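Local coordinates for protein arylsulfatase (Pseudoalteromonas sp. MB47, PDB 7AJ0) that probably hydrolyses sulfate esters of the algal polysaccharide fucoidan, as a thermostable, calcium-binding sulfatase that assembles into a hexamer, at residues L62-G65 / V69-G72; H272-P277 / W333-Y338; S339-G344 / G352-G357; L93-S98 / A431-D436; T348-V353 / P474-S479. All coordinates share one frame; numbering follows the deposited sequence.

All five contacts are buried and none is a surface patch, though contacts 2 and 5 lie farthest from the chain's centre, at about 18 and 19 Å, and Asp335 of contact 2 is itself partly exposed. Contacts 1 and 3 are aromatic packing, with Trp64 against Trp341 joining them. Contacts 3 and 4 meet at the neighbouring strands 91-97 and 354-360 of the large mixed sheet. Contacts 3 and 5 share helix 350-353. Polar side chains carry contacts 2, 4 and 5: carboxylates take N-H groups in 2 and 5, and a guanidinium bridges two sheets in 4. Tyr97 and Glu350 tie contact 4 to contact 5. All five touch the second subunit, contact 4 only by Thr94 on Ala75.

Contact 1 (L62-G65 / V69-G72); sequences LGWG and VYGG
Gly65 and Tyr70 mark the closest approach of the two backbones, their CA atoms 4.9 Å apart, where the loop doubles back through a short 3-10 turn that includes Val69 and Tyr70. Two residues further on, Gly72 CA lies 3.0 Å from Gly65 O in a CA-H...O contact. A side chain on Gly72 would run straight into that carbonyl, and Gly71 has a positive phi of 108° at which a CB would be jammed against the preceding carbonyl, so two glycines in a row suit this turn. The side chains cross at about a right angle. Tyr70 presents its ring edge to the indole face of Trp64, a T-shaped pair with centroids 4.8 Å apart and planes at 75°, and Tyr70 CD1 stands 3.5 Å above the middle of the indole plane. Trp64 has CG anti to its backbone N (chi1 -170°), which brings one indole face to the tyrosine edge. Tyr70 CB also rests 3.1 Å from Trp64 O. Both aromatic polar atoms are hydrogen-bonded: Trp64 NE1 donates to Thr94 O, and Tyr70 OH bonds to Leu93 O and Gly357 N. Gly71 of the second subunit packs on Trp64. This compact turn follows strand 53-59 and the calcium ligands Asp60 and Asp61, in the central-sheet domain of the alkaline-phosphatase-like sulfatase fold.

Contact 2 (H272-P277 / W333-Y338); sequences HNDNYP and WPDSGY
Asp335 reaches across to Asn275, which grips both of its carboxylate oxygens. The backbone N of Asn275 donates to Asp335 OD2 at 2.8 Å, almost straight and on its syn lone pair, while Asn275 ND2 donates to Asp335 OD1, met 33° out of the carboxylate plane, at a modelled 2.5 Å probably shortened by coordinate error. One residue can do both because Asn275 has CG beside its own backbone N (chi1 -82°), bringing the amide round to the side of the N-H, and ND2 is further fixed by a bond to Ile271 O. Asp335, at the centre of an inverse gamma turn, has a chi1 of -158°, which turns CG away from its own N toward the Asn275 segment. Just before Asn275, a cis peptide joins Asn273 to Asp274, and Asn273 ND2 donates to Asp274 OD1 from above its carboxylate plane. Water 1 donates to both Asp274 OD1 and Asp335 OD2. Tyr195 and Thr187 hold Asp274 OD2, and Arg193 of the third subunit makes a long, weak ion pair with Asp335 OD2. With Asp274 OD1 4.3 Å from Asp335 OD2, repulsion is probably eased by the N-H donors and the shared water, and little by that arginine.

Contact 3 (S339-G344 / G352-G357); sequences SPWRGG and GVRIPG
Two different groups sandwich the indole of Trp341. On one face Pro340 CG sits 3.6 Å above the ring centre; on the opposite face lies the guanidinium of Arg354, its NH1 3.9 Å above the plane and displaced toward the rim. The planes are only 13° apart, so the guanidinium lies nearly parallel to the indole, over its CE2-CZ2 rim. This packing fixes the loop before helix 350-353 against the start of strand 354-360 in the large mixed sheet of the sulfatase fold. Arg354 is the first residue beyond the helix; a chi1 of -161° aims its side chain at the tryptophan, the extended chain crosses the indole obliquely, and its CD meets Trp341 NE1 at 3.5 Å. Its NH2 donates to Thr94 O and to Ala75 O of the second subunit, so a long arginine can pack flat and still satisfy its charged end. With a leucine in place of Trp341, Pro340 and the Arg354 guanidinium would probably lose the flat surface between them, leaving a gap between loop and strand. The backbones are closest at Gly344 and Gly352, their CA atoms 4.0 Å apart, and a CB on Gly352 would clash with Gly344 O. Beside the indole, water 2 accepts from Ser339 OG and donates to Arg354 O, each at 2.8 Å.

Contact 4 (L93-S98 / A431-D436); sequences LTSMYS and ALRWLD
The backbones of Tyr97 and Arg433 keep well apart, with CA atoms 10.0 Å from each other, so these strands are joined by side chains and not by backbone pairing. Arg433 spans the gap with a chain extended from CG to NE, which a chi1 of 177° sends straight out from its strand. Its NH1 donates to Tyr97 OH at 2.7 Å and 162°. The hydroxyl lies in the guanidinium plane, while the tyrosine ring stands at 90° to it and meets NH1 at its edge. The same NH1 makes a weak, bent bond to Ser95 OG at 2.9 Å. The bridge runs from strand 91-97 to strand 428-434, linking the large mixed sheet to the smaller C-terminal sheet of the sulfatase fold. On its other edge the guanidinium is held by its own hairpin turn: NE donates to Leu435 O at 3.0 Å, and NH2 forms a salt bridge with Asp436 OD1 at 2.9 Å. An arginine suits this buried place because its N-H groups reach Tyr97 OH, Leu435 O and Asp436 OD1 near one plane, with Ser95 OG approached obliquely. The hydroxyls have second partners, Tyr97 OH bonding to Glu350 OE1 and Ser95 OG to Asn372 OD1.

Contact 5 (T348-V353 / P474-S479); sequences TWEGGV and PKEMAS
Glu476 drives its carboxylate into the start of helix 350-353, and that is where the contact is tight. Its OE2 accepts from Glu350 N at 2.9 Å and 173°, on the syn side and 21° out of the carboxylate plane. The same oxygen lies 3.2 Å from Glu350 CG, and it also meets Trp349 CE3 at 3.3 Å, so Glu476 comes up to the edge of the indole with its carboxylate turned 85° from the ring plane. Beyond CG the Glu476 chain is extended, which carries the acid from the loop to the first turn of the helix. Trp349 occupies the N-cap position, and the acid from the loop after strand 466-469 takes the N-H of the next residue, a common way for a carboxylate to anchor the amino end of a helix, whose dipole would probably favour the negative charge. Glu350 and Glu476 bring two acids close, OE2 of the first 4.4 Å from OE1 of the second; Lys438 forms salt bridges to both and probably offsets the repulsion, while His440 bonds to Glu476 OE1 and Tyr97 OH to Glu350 OE1. A glutamine in place of Glu476 would leave Lys438 without one of its two carboxylates and would probably hold the helix end less firmly. The other side is loose: Pro474 O comes no nearer than 4.4 Å to Glu350 CG, and the partly exposed Lys475 and Met477 turn away from the helix, with Lys475 NZ reaching Ser339 O of the second subunit.

Contact 1 (L62-G65 / V69-G72)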
# COMPACT_ATOMS: atom_id res chain seq x y z
N LEU A 62 17.60 24.14 -0.52
CA LEU A 62 17.66 24.14 -1.98
C LEU A 62 17.91 22.73 -2.48
O LEU A 62 18.86 22.06 -2.05
CB LEU A 62 18.76 25.08 -2.47
CG LEU A 62 18.84 25.29 -3.98
CD1 LEU A 62 17.72 26.20 -4.44
CD2 LEU A 62 20.20 25.85 -4.39
N GLY A 63 17.07 22.27 -3.41
CA GLY A 63 17.20 20.94 -3.94
C GLY A 63 18.31 20.81 -4.96
O GLY A 63 18.74 21.77 -5.60
N TRP A 64 18.78 19.56 -5.13
CA TRP A 64 19.85 19.27 -6.07
C TRP A 64 19.55 19.80 -7.46
O TRP A 64 20.45 20.27 -8.17
CB TRP A 64 20.09 17.76 -6.12
CG TRP A 64 21.31 17.32 -6.86
CD1 TRP A 64 22.55 17.10 -6.34
CD2 TRP A 64 21.41 17.03 -8.26
NE1 TRP A 64 23.41 16.69 -7.32
CE2 TRP A 64 22.74 16.64 -8.51
CE3 TRP A 64 20.51 17.06 -9.33
CZ2 TRP A 64 23.18 16.28 -9.78
CZ3 TRP A 64 20.95 16.70 -10.59
CH2 TRP A 64 22.28 16.32 -10.80
N GLY A 65 18.29 19.74 -7.87
CA GLY A 65 17.90 20.11 -9.21
C GLY A 65 17.26 21.48 -9.36
O GLY A 65 16.73 21.77 -10.44
N VAL A 69 21.23 24.65 -14.37
CA VAL A 69 22.37 23.85 -14.79
C VAL A 69 22.38 22.47 -14.17
O VAL A 69 23.14 21.60 -14.63
CB VAL A 69 23.67 24.63 -14.48
CG1 VAL A 69 23.94 24.63 -12.98
CG2 VAL A 69 24.84 24.04 -15.24
N TYR A 70 21.56 22.23 -13.15
CA TYR A 70 21.39 20.90 -12.58
C TYR A 70 20.16 20.18 -13.11
O TYR A 70 19.88 19.06 -12.67
CB TYR A 70 21.28 20.99 -11.05
CG TYR A 70 22.60 21.04 -10.32
CD1 TYR A 70 23.25 19.87 -9.93
CD2 TYR A 70 23.20 22.25 -10.00
CE1 TYR A 70 24.45 19.91 -9.26
CE2 TYR A 70 24.40 22.30 -9.32
CZ TYR A 70 25.02 21.13 -8.96
OH TYR A 70 26.22 21.18 -8.28
N GLY A 71 19.42 20.79 -14.03
CA GLY A 71 18.24 20.18 -14.60
C GLY A 71 16.92 20.78 -14.16
O GLY A 71 15.87 20.16 -14.41
N GLY A 72 16.93 21.95 -13.53
CA GLY A 72 15.70 22.62 -13.16
C GLY A 72 15.56 23.97 -13.84
O GLY A 72 15.34 24.04 -15.06

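Contact 2 (H272-P277 / W333-Y338)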
# COMPACT_ATOMS: atom_id res chain seq x y z
N HIS A 272 13.72 28.80 2.68
CA HIS A 272 12.96 28.24 3.79
C HIS A 272 11.56 28.84 3.83
O HIS A 272 11.35 30.01 3.51
CB HIS A 272 13.68 28.50 5.11
CG HIS A 272 13.38 27.49 6.18
ND1 HIS A 272 12.16 27.40 6.79
CD2 HIS A 272 14.16 26.54 6.74
CE1 HIS A 272 12.19 26.43 7.69
NE2 HIS A 272 13.40 25.89 7.67
N ASN A 273 10.59 28.03 4.23
CA ASN A 273 9.23 28.53 4.41
C ASN A 273 9.16 29.39 5.66
O ASN A 273 9.93 29.20 6.61
CB ASN A 273 8.24 27.37 4.51
CG ASN A 273 8.19 26.76 5.90
OD1 ASN A 273 9.15 26.11 6.34
ND2 ASN A 273 7.08 26.96 6.59
N ASP A 274 8.24 30.35 5.68
CA ASP A 274 7.36 30.69 4.56
C ASP A 274 8.05 31.76 3.70
O ASP A 274 8.47 32.79 4.21
CB ASP A 274 6.02 31.19 5.07
CG ASP A 274 5.36 30.20 6.02
OD1 ASP A 274 5.12 29.05 5.60
OD2 ASP A 274 5.11 30.57 7.19
N ASN A 275 8.15 31.50 2.40
CA ASN A 275 8.89 32.38 1.51
C ASN A 275 8.11 33.65 1.22
O ASN A 275 6.95 33.60 0.80
CB ASN A 275 9.23 31.66 0.20
CG ASN A 275 10.45 30.78 0.32
OD1 ASN A 275 11.58 31.27 0.37
ND2 ASN A 275 10.23 29.47 0.37
N TYR A 276 8.76 34.79 1.43
CA TYR A 276 8.19 36.10 1.13
C TYR A 276 9.25 36.93 0.41
O TYR A 276 10.04 37.64 1.05
CB TYR A 276 7.69 36.79 2.39
CG TYR A 276 6.34 36.29 2.82
CD1 TYR A 276 5.18 36.86 2.33
CD2 TYR A 276 6.22 35.23 3.71
CE1 TYR A 276 3.94 36.40 2.71
CE2 TYR A 276 4.98 34.76 4.10
CZ TYR A 276 3.84 35.35 3.59
OH TYR A 276 2.61 34.89 3.97
N PRO A 277 9.31 36.85 -0.92
CA PRO A 277 10.30 37.63 -1.66
C PRO A 277 10.02 39.12 -1.57
O PRO A 277 8.93 39.56 -1.19
CB PRO A 277 10.16 37.13 -3.10
CG PRO A 277 9.43 35.83 -3.00
CD PRO A 277 8.54 35.96 -1.80
N TRP A 333 5.07 21.90 0.94
CA TRP A 333 4.61 22.11 -0.43
C TRP A 333 3.31 22.91 -0.42
O TRP A 333 2.45 22.69 0.44
CB TRP A 333 4.39 20.75 -1.10
CG TRP A 333 4.12 20.85 -2.56
CD1 TRP A 333 5.03 20.80 -3.58
CD2 TRP A 333 2.85 21.07 -3.18
NE1 TRP A 333 4.41 20.96 -4.79
CE2 TRP A 333 3.06 21.13 -4.57
CE3 TRP A 333 1.55 21.22 -2.69
CZ2 TRP A 333 2.03 21.33 -5.48
CZ3 TRP A 333 0.52 21.42 -3.59
CH2 TRP A 333 0.76 21.47 -4.97
N PRO A 334 3.12 23.85 -1.36
CA PRO A 334 3.95 24.17 -2.53
C PRO A 334 5.06 25.17 -2.28
O PRO A 334 5.65 25.68 -3.24
CB PRO A 334 2.93 24.75 -3.52
CG PRO A 334 1.96 25.46 -2.63
CD PRO A 334 1.88 24.66 -1.34
N ASP A 335 5.36 25.47 -1.02
CA ASP A 335 6.49 26.32 -0.67
C ASP A 335 7.75 25.46 -0.51
O ASP A 335 8.35 25.37 0.56
CB ASP A 335 6.19 27.12 0.59
CG ASP A 335 7.05 28.36 0.71
OD1 ASP A 335 7.93 28.57 -0.15
OD2 ASP A 335 6.84 29.14 1.67
N SER A 336 8.13 24.82 -1.62
CA SER A 336 9.14 23.78 -1.60
C SER A 336 10.01 23.86 -2.85
O SER A 336 9.52 24.14 -3.94
CB SER A 336 8.50 22.38 -1.54
OG SER A 336 7.59 22.28 -0.47
N GLY A 337 11.30 23.60 -2.67
CA GLY A 337 12.21 23.43 -3.78
C GLY A 337 11.98 22.09 -4.46
O GLY A 337 11.05 21.34 -4.16
N TYR A 338 12.88 21.79 -5.40
CA TYR A 338 12.74 20.61 -6.24
C TYR A 338 14.04 19.82 -6.27
O TYR A 338 15.13 20.39 -6.36
CB TYR A 338 12.37 21.00 -7.68
CG TYR A 338 12.77 19.96 -8.70
CD1 TYR A 338 12.07 18.76 -8.80
CD2 TYR A 338 13.83 20.18 -9.56
CE1 TYR A 338 12.43 17.81 -9.73
CE2 TYR A 338 14.20 19.23 -10.49
CZ TYR A 338 13.50 18.05 -10.58
OH TYR A 338 13.86 17.10 -11.50
O HOH W 1 4.65 28.59 3.03

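Contact 3 (S339-G344 / G352-G357)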
# COMPACT_ATOMS: atom_id res chain seq x y z
N SER A 339 13.91 18.49 -6.18
CA SER A 339 15.03 17.59 -6.35
C SER A 339 14.57 16.36 -7.11
O SER A 339 13.47 15.85 -6.86
CB SER A 339 15.63 17.16 -5.01
OG SER A 339 16.63 16.18 -5.21
N PRO A 340 15.39 15.84 -8.03
CA PRO A 340 15.01 14.63 -8.76
C PRO A 340 15.10 13.36 -7.93
O PRO A 340 14.54 12.34 -8.33
CB PRO A 340 16.00 14.59 -9.93
CG PRO A 340 17.22 15.27 -9.39
CD PRO A 340 16.72 16.35 -8.46
N TRP A 341 15.78 13.40 -6.78
CA TRP A 341 16.04 12.20 -6.02
C TRP A 341 14.88 11.89 -5.07
O TRP A 341 13.97 12.69 -4.87
CB TRP A 341 17.33 12.33 -5.22
CG TRP A 341 18.45 12.99 -5.96
CD1 TRP A 341 19.26 13.98 -5.49
CD2 TRP A 341 18.89 12.70 -7.29
NE1 TRP A 341 20.18 14.33 -6.45
CE2 TRP A 341 19.97 13.56 -7.56
CE3 TRP A 341 18.47 11.81 -8.28
CZ2 TRP A 341 20.65 13.55 -8.78
CZ3 TRP A 341 19.14 11.80 -9.49
CH2 TRP A 341 20.22 12.67 -9.73
N ARG A 342 14.95 10.71 -4.46
CA ARG A 342 13.89 10.24 -3.58
C ARG A 342 13.90 10.99 -2.26
O ARG A 342 14.95 11.41 -1.76
CB ARG A 342 14.06 8.74 -3.33
CG ARG A 342 13.06 8.14 -2.37
CD ARG A 342 13.23 6.64 -2.30
NE ARG A 342 12.21 6.00 -1.47
CZ ARG A 342 12.03 4.68 -1.39
NH1 ARG A 342 12.80 3.86 -2.09
NH2 ARG A 342 11.08 4.19 -0.61
N GLY A 343 12.71 11.16 -1.68
CA GLY A 343 12.61 11.76 -0.37
C GLY A 343 12.90 13.25 -0.39
O GLY A 343 12.59 13.96 -1.34
N GLY A 344 13.52 13.71 0.69
CA GLY A 344 13.83 15.13 0.82
C GLY A 344 14.38 15.42 2.20
O GLY A 344 14.84 14.52 2.90
N GLY A 352 17.52 14.10 0.40
CA GLY A 352 17.75 14.90 1.59
C GLY A 352 19.17 15.40 1.76
O GLY A 352 19.38 16.45 2.37
N VAL A 353 20.14 14.67 1.21
CA VAL A 353 21.54 14.93 1.51
C VAL A 353 22.36 15.26 0.27
O VAL A 353 23.39 15.94 0.36
CB VAL A 353 22.16 13.73 2.25
CG1 VAL A 353 21.55 13.58 3.63
CG2 VAL A 353 21.96 12.45 1.44
N ARG A 354 21.92 14.80 -0.90
CA ARG A 354 22.63 15.10 -2.15
C ARG A 354 22.19 16.48 -2.64
O ARG A 354 21.05 16.65 -3.08
CB ARG A 354 22.36 14.03 -3.20
CG ARG A 354 23.40 14.03 -4.32
CD ARG A 354 23.15 12.90 -5.30
NE ARG A 354 24.09 12.94 -6.42
CZ ARG A 354 24.13 12.04 -7.39
NH1 ARG A 354 23.27 11.02 -7.39
NH2 ARG A 354 25.01 12.15 -8.37
N ILE A 355 23.09 17.45 -2.58
CA ILE A 355 22.74 18.86 -2.68
C ILE A 355 23.58 19.51 -3.77
O ILE A 355 24.64 18.98 -4.16
CB ILE A 355 22.94 19.60 -1.34
CG1 ILE A 355 24.32 19.26 -0.78
CG2 ILE A 355 21.86 19.22 -0.35
CD1 ILE A 355 25.10 20.45 -0.29
N PRO A 356 23.15 20.67 -4.27
CA PRO A 356 23.95 21.38 -5.27
C PRO A 356 25.27 21.85 -4.68
O PRO A 356 25.36 22.20 -3.50
CB PRO A 356 23.07 22.58 -5.67
CG PRO A 356 21.72 22.29 -5.10
CD PRO A 356 21.93 21.41 -3.91
N GLY A 357 26.30 21.87 -5.52
CA GLY A 357 27.61 22.33 -5.10
C GLY A 357 28.44 22.86 -6.25
O GLY A 357 28.78 22.11 -7.17
O HOH W 2 18.21 16.88 -3.07

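Contact 4 (L93-S98 / A431-D436)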
# COMPACT_ATOMS: atom_id res chain seq x y z
N LEU A 93 29.78 20.24 -9.02
CA LEU A 93 29.89 18.97 -8.31
C LEU A 93 28.53 18.30 -8.27
O LEU A 93 27.55 18.89 -7.79
CB LEU A 93 30.42 19.19 -6.89
CG LEU A 93 31.83 19.77 -6.78
CD1 LEU A 93 32.17 20.04 -5.33
CD2 LEU A 93 32.85 18.84 -7.40
N THR A 94 28.46 17.07 -8.77
CA THR A 94 27.21 16.33 -8.83
C THR A 94 27.05 15.32 -7.70
O THR A 94 26.00 14.67 -7.62
CB THR A 94 27.09 15.61 -10.18
OG1 THR A 94 28.26 14.82 -10.43
CG2 THR A 94 26.91 16.61 -11.31
N SER A 95 28.05 15.17 -6.84
CA SER A 95 27.98 14.28 -5.67
C SER A 95 28.45 15.02 -4.42
O SER A 95 29.32 14.56 -3.68
CB SER A 95 28.80 13.01 -5.90
OG SER A 95 28.08 12.10 -6.72
N MET A 96 27.86 16.18 -4.19
CA MET A 96 28.09 16.96 -2.98
C MET A 96 27.03 16.60 -1.95
O MET A 96 25.85 16.44 -2.30
CB MET A 96 28.05 18.46 -3.30
CG MET A 96 28.17 19.38 -2.11
SD MET A 96 29.77 19.36 -1.31
CE MET A 96 29.71 20.95 -0.49
N TYR A 97 27.44 16.47 -0.69
CA TYR A 97 26.57 15.92 0.34
C TYR A 97 26.50 16.83 1.56
O TYR A 97 27.49 17.46 1.94
CB TYR A 97 27.04 14.52 0.76
CG TYR A 97 26.62 13.46 -0.21
CD1 TYR A 97 25.35 12.90 -0.15
CD2 TYR A 97 27.47 13.03 -1.22
CE1 TYR A 97 24.95 11.93 -1.04
CE2 TYR A 97 27.08 12.06 -2.12
CZ TYR A 97 25.82 11.52 -2.03
OH TYR A 97 25.42 10.56 -2.93
N SER A 98 25.31 16.87 2.16
CA SER A 98 25.06 17.64 3.37
C SER A 98 24.48 16.72 4.44
O SER A 98 24.42 15.50 4.25
CB SER A 98 24.09 18.78 3.08
OG SER A 98 22.81 18.28 2.75
N ALA A 431 23.20 5.36 6.90
CA ALA A 431 23.70 4.96 5.59
C ALA A 431 25.08 5.54 5.36
O ALA A 431 25.53 6.45 6.06
CB ALA A 431 22.74 5.41 4.47
N LEU A 432 25.76 4.99 4.35
CA LEU A 432 27.01 5.53 3.85
C LEU A 432 27.01 5.40 2.33
O LEU A 432 26.25 4.62 1.76
CB LEU A 432 28.22 4.82 4.45
CG LEU A 432 28.40 3.33 4.16
CD1 LEU A 432 29.10 3.08 2.83
CD2 LEU A 432 29.17 2.66 5.30
N ARG A 433 27.87 6.18 1.69
CA ARG A 433 28.12 6.05 0.26
C ARG A 433 29.60 5.78 0.03
O ARG A 433 30.46 6.45 0.62
CB ARG A 433 27.71 7.28 -0.54
CG ARG A 433 28.05 7.13 -2.01
CD ARG A 433 27.56 8.26 -2.88
NE ARG A 433 28.13 8.16 -4.22
CZ ARG A 433 27.84 8.97 -5.23
NH1 ARG A 433 26.98 9.96 -5.06
NH2 ARG A 433 28.42 8.79 -6.41
N TRP A 434 29.89 4.81 -0.83
CA TRP A 434 31.25 4.43 -1.17
C TRP A 434 31.28 4.15 -2.67
O TRP A 434 30.50 3.33 -3.16
CB TRP A 434 31.69 3.21 -0.36
CG TRP A 434 32.94 2.58 -0.85
CD1 TRP A 434 34.13 3.20 -1.11
CD2 TRP A 434 33.15 1.19 -1.11
NE1 TRP A 434 35.06 2.29 -1.54
CE2 TRP A 434 34.48 1.04 -1.55
CE3 TRP A 434 32.34 0.05 -1.03
CZ2 TRP A 434 35.02 -0.19 -1.89
CZ3 TRP A 434 32.88 -1.17 -1.37
CH2 TRP A 434 34.21 -1.28 -1.80
N LEU A 435 32.18 4.82 -3.38
CA LEU A 435 32.21 4.78 -4.84
C LEU A 435 30.85 5.32 -5.30
O LEU A 435 30.47 6.43 -4.89
CB LEU A 435 32.55 3.37 -5.32
CG LEU A 435 33.87 2.80 -4.81
CD1 LEU A 435 33.95 1.29 -5.06
CD2 LEU A 435 35.05 3.51 -5.46
N ASP A 436 30.09 4.59 -6.11
CA ASP A 436 28.77 5.01 -6.54
C ASP A 436 27.68 4.12 -5.94
O ASP A 436 26.61 3.96 -6.52
CB ASP A 436 28.69 5.02 -8.06
CG ASP A 436 29.74 5.92 -8.69
OD1 ASP A 436 30.00 7.01 -8.14
OD2 ASP A 436 30.31 5.55 -9.74

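Contact 5 (T348-V353 / P474-S479)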
# COMPACT_ATOMS: atom_id res chain seq x y z
N THR A 348 17.64 10.44 5.04
CA THR A 348 18.92 10.13 4.41
C THR A 348 18.75 9.44 3.06
O THR A 348 19.68 8.76 2.60
CB THR A 348 19.78 9.28 5.34
OG1 THR A 348 19.00 8.22 5.90
CG2 THR A 348 20.35 10.15 6.46
N TRP A 349 17.59 9.58 2.43
CA TRP A 349 17.51 9.35 1.00
C TRP A 349 18.37 10.40 0.30
O TRP A 349 18.72 11.44 0.87
CB TRP A 349 16.07 9.43 0.50
CG TRP A 349 15.18 8.33 0.99
CD1 TRP A 349 14.08 8.47 1.79
CD2 TRP A 349 15.32 6.93 0.73
NE1 TRP A 349 13.52 7.24 2.03
CE2 TRP A 349 14.26 6.28 1.40
CE3 TRP A 349 16.23 6.16 0.00
CZ2 TRP A 349 14.09 4.90 1.35
CZ3 TRP A 349 16.06 4.80 -0.04
CH2 TRP A 349 15.00 4.18 0.63
N GLU A 350 18.72 10.13 -0.96
CA GLU A 350 19.56 11.07 -1.69
C GLU A 350 18.90 12.44 -1.79
O GLU A 350 19.59 13.46 -1.79
CB GLU A 350 19.87 10.52 -3.08
CG GLU A 350 20.78 9.30 -3.04
CD GLU A 350 22.16 9.64 -2.52
OE1 GLU A 350 22.84 10.48 -3.15
OE2 GLU A 350 22.57 9.07 -1.48
N GLY A 351 17.57 12.48 -1.84
CA GLY A 351 16.88 13.76 -1.92
C GLY A 351 17.17 14.67 -0.75
O GLY A 351 17.10 15.90 -0.88
N GLY A 352 17.52 14.10 0.40
CA GLY A 352 17.75 14.90 1.59
C GLY A 352 19.17 15.40 1.76
O GLY A 352 19.38 16.45 2.37
N VAL A 353 20.14 14.67 1.21
CA VAL A 353 21.54 14.93 1.51
C VAL A 353 22.36 15.26 0.27
O VAL A 353 23.39 15.94 0.36
CB VAL A 353 22.16 13.73 2.25
CG1 VAL A 353 21.55 13.58 3.63
CG2 VAL A 353 21.96 12.45 1.44
N PRO A 474 19.53 6.17 -9.51
CA PRO A 474 19.75 7.41 -8.75
C PRO A 474 18.56 7.80 -7.90
O PRO A 474 18.72 8.45 -6.86
CB PRO A 474 20.03 8.46 -9.84
CG PRO A 474 20.23 7.68 -11.11
CD PRO A 474 19.47 6.41 -10.96
N LYS A 475 17.35 7.42 -8.32
CA LYS A 475 16.13 7.74 -7.59
C LYS A 475 15.81 6.70 -6.53
O LYS A 475 14.74 6.79 -5.90
CB LYS A 475 14.97 7.87 -8.57
CG LYS A 475 15.22 8.90 -9.68
CD LYS A 475 13.94 9.31 -10.39
CE LYS A 475 13.29 8.14 -11.13
NZ LYS A 475 12.06 8.58 -11.84
N GLU A 476 16.69 5.72 -6.31
CA GLU A 476 16.55 4.74 -5.24
C GLU A 476 15.16 4.11 -5.23
O GLU A 476 14.46 4.09 -4.21
CB GLU A 476 16.88 5.37 -3.88
CG GLU A 476 18.32 5.81 -3.73
CD GLU A 476 18.57 6.59 -2.46
OE1 GLU A 476 19.28 6.08 -1.56
OE2 GLU A 476 18.04 7.72 -2.34
N MET A 477 14.76 3.58 -6.38
CA MET A 477 13.40 3.08 -6.53
C MET A 477 13.23 1.67 -5.96
O MET A 477 12.17 1.35 -5.41
CB MET A 477 13.00 3.11 -8.01
CG MET A 477 12.97 4.51 -8.59
SD MET A 477 12.77 4.50 -10.38
CE MET A 477 11.12 3.84 -10.54
N ALA A 478 14.24 0.82 -6.09
CA ALA A 478 14.14 -0.54 -5.56
C ALA A 478 15.53 -1.08 -5.28
O ALA A 478 16.38 -1.11 -6.18
CB ALA A 478 13.38 -1.45 -6.53
N SER A 479 15.76 -1.52 -4.05
CA SER A 479 17.07 -1.98 -3.63
C SER A 479 17.37 -3.37 -4.18
O SER A 479 16.49 -4.23 -4.25
CB SER A 479 17.16 -2.00 -2.10
OG SER A 479 18.26 -2.76 -1.67